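Long-range contact in peptidase S9 prolyl oligopeptidase catalytic domain-containing protein (Pyrococcus horikoshii, PDB 4HXF), which is probably a serine peptidase of the prolyl oligopeptidase family, an acylaminoacyl peptidase that assembles into a self-compartmentalizing hexamer to select its substrates: residues Glu317-Arg321 with Thr348-Arg352. Residues are numbered along the deposited sequence; the frame is centred on the assembly and turned at random.
Sequences ETATR and TFEPR
Thr348 meets Thr320 along one flank: its OG1 lies 3.6 Å from Thr320 CB, while its methyl, CG2, rests 3.6 Å from Thr320 O. At Phe349 the side chain turns away toward Ala404 of helix 398-405 and Ile368, leaving the backbone to make the contact, with Phe349 O 3.5 Å from the Thr320 methyl, CG2.

Glu350 supplies the polar link. The Glu350 chain kinks at its second torsion (-55°) rather than running extended, which brings the carboxylate over to the turn, and the Thr320 hydroxyl, OG1, donates to Glu350 OE2 at 2.8 Å. The hydroxyl reaches the syn side of that oxygen but stands 28° out of the carboxylate plane, and the two side chains cross nearly at right angles. The other oxygen, Glu350 OE1, accepts a bond of 2.6 Å from a water O, which in turn receives a weak bond from Thr320 N. Thus each carboxylate oxygen has a donor: the hydroxyl for OE2 and the water for OE1. A valine at Thr320 would keep the bulk but would probably leave Glu350 OE2 without its hydroxyl donor, and the carboxylate more at liberty to turn.

Pro351 ends the contact with an apolar touch, its CD 3.5 Å from Ala319 CB; beyond it, the proline ring leans on Trp366 and Ile368.

The case illustrates how a two-domain peptidase joins its parts: the tight turn 318-321, between strands 312-317 and 324-328 of the last four-stranded propeller blade, packs against the chain entering strand 352-358, an outermost strand of the alpha/beta-hydrolase sheet, in the propeller-hydrolase interface of the prolyl oligopeptidase fold.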
loop_
_atom_site.group_PDB
_atom_site.type_symbol
_atom_site.label_atom_id
_atom_site.label_comp_id
_atom_site.label_asym_id
_atom_site.label_seq_id
_atom_site.Cartn_x
_atom_site.Cartn_y
_atom_site.Cartn_z
ATOM N N GLU A 317 -26.223 -29.657 24.317
ATOM C CA GLU A 317 -27.162 -28.855 23.574
ATOM C C GLU A 317 -28.557 -29.480 23.736
ATOM O O GLU A 317 -28.664 -30.678 23.914
ATOM C CB GLU A 317 -26.698 -28.855 22.135
ATOM C CG GLU A 317 -27.499 -28.156 21.137
ATOM C CD GLU A 317 -26.721 -27.900 19.896
ATOM O OE1 GLU A 317 -27.287 -28.115 18.846
ATOM O OE2 GLU A 317 -25.537 -27.469 19.927
ATOM N N THR A 318 -29.620 -28.686 23.574
ATOM C CA THR A 318 -30.996 -29.142 23.627
ATOM C C THR A 318 -31.768 -28.545 22.423
ATOM O O THR A 318 -31.186 -27.815 21.630
ATOM C CB THR A 318 -31.689 -28.728 24.933
ATOM O OG1 THR A 318 -31.832 -27.284 24.888
ATOM C CG2 THR A 318 -30.813 -29.168 26.158
ATOM N N ALA A 319 -33.042 -28.953 22.227
ATOM C CA ALA A 319 -33.863 -28.441 21.131
ATOM C C ALA A 319 -33.995 -26.920 21.203
ATOM O O ALA A 319 -34.143 -26.312 20.148
ATOM C CB ALA A 319 -35.255 -29.032 21.129
ATOM N N THR A 320 -33.899 -26.395 22.420
ATOM C CA THR A 320 -34.146 -24.953 22.543
ATOM C C THR A 320 -32.928 -24.129 23.001
ATOM O O THR A 320 -33.081 -22.943 23.205
ATOM C CB THR A 320 -35.324 -24.677 23.503
ATOM O OG1 THR A 320 -35.031 -25.168 24.840
ATOM C CG2 THR A 320 -36.601 -25.275 22.976
ATOM N N ARG A 321 -31.758 -24.714 23.187
ATOM C CA ARG A 321 -30.533 -23.993 23.616
ATOM C C ARG A 321 -29.296 -24.552 22.917
ATOM O O ARG A 321 -29.049 -25.754 22.974
ATOM C CB ARG A 321 -30.249 -24.160 25.138
ATOM C CG ARG A 321 -31.199 -23.278 26.003
ATOM C CD ARG A 321 -30.883 -21.790 25.802
ATOM N NE ARG A 321 -29.579 -21.420 26.411
ATOM C CZ ARG A 321 -29.380 -20.983 27.672
ATOM N NH1 ARG A 321 -28.128 -20.789 28.164
ATOM N NH2 ARG A 321 -30.448 -20.756 28.444
ATOM N N THR A 348 -38.610 -19.550 22.815
ATOM C CA THR A 348 -38.273 -20.768 22.145
ATOM C C THR A 348 -39.487 -21.764 22.240
ATOM O O THR A 348 -40.466 -21.532 22.967
ATOM C CB THR A 348 -37.001 -21.449 22.632
ATOM O OG1 THR A 348 -37.104 -21.592 24.057
ATOM C CG2 THR A 348 -35.773 -20.717 22.236
ATOM N N PHE A 349 -39.464 -22.776 21.395
ATOM C CA PHE A 349 -40.576 -23.730 21.215
ATOM C C PHE A 349 -40.055 -25.145 21.427
ATOM O O PHE A 349 -39.174 -25.595 20.699
ATOM C CB PHE A 349 -41.134 -23.583 19.814
ATOM C CG PHE A 349 -41.548 -22.168 19.436
ATOM C CD1 PHE A 349 -40.619 -21.224 19.076
ATOM C CD2 PHE A 349 -42.884 -21.790 19.500
ATOM C CE1 PHE A 349 -40.963 -19.940 18.788
ATOM C CE2 PHE A 349 -43.247 -20.527 19.175
ATOM C CZ PHE A 349 -42.311 -19.595 18.804
ATOM N N GLU A 350 -40.510 -25.805 22.484
ATOM C CA GLU A 350 -40.091 -27.180 22.793
ATOM C C GLU A 350 -40.874 -28.102 21.883
ATOM O O GLU A 350 -42.093 -27.962 21.851
ATOM C CB GLU A 350 -40.516 -27.549 24.222
ATOM C CG GLU A 350 -39.685 -26.934 25.330
ATOM C CD GLU A 350 -38.208 -27.203 25.234
ATOM O OE1 GLU A 350 -37.760 -28.269 24.694
ATOM O OE2 GLU A 350 -37.490 -26.285 25.721
ATOM N N PRO A 351 -40.232 -29.038 21.200
ATOM C CA PRO A 351 -40.924 -29.986 20.341
ATOM C C PRO A 351 -41.730 -30.956 21.212
ATOM O O PRO A 351 -41.394 -31.231 22.406
ATOM C CB PRO A 351 -39.806 -30.657 19.580
ATOM C CG PRO A 351 -38.568 -30.379 20.286
ATOM C CD PRO A 351 -38.764 -29.119 21.058
ATOM N N ARG A 352 -42.837 -31.385 20.674
ATOM C CA ARG A 352 -43.672 -32.453 21.248
ATOM C C ARG A 352 -43.393 -33.767 20.523
ATOM O O ARG A 352 -43.642 -33.846 19.286
ATOM C CB ARG A 352 -45.150 -32.105 21.130
ATOM C CG ARG A 352 -46.046 -33.283 21.600
ATOM C CD ARG A 352 -47.467 -32.937 21.892
ATOM N NE ARG A 352 -47.588 -32.215 23.162
ATOM C CZ ARG A 352 -48.748 -31.786 23.671
ATOM N NH1 ARG A 352 -49.912 -31.995 23.037
ATOM N NH2 ARG A 352 -48.747 -31.096 24.790
HETATM O O HOH W 1 -35.225 -28.030 25.136
#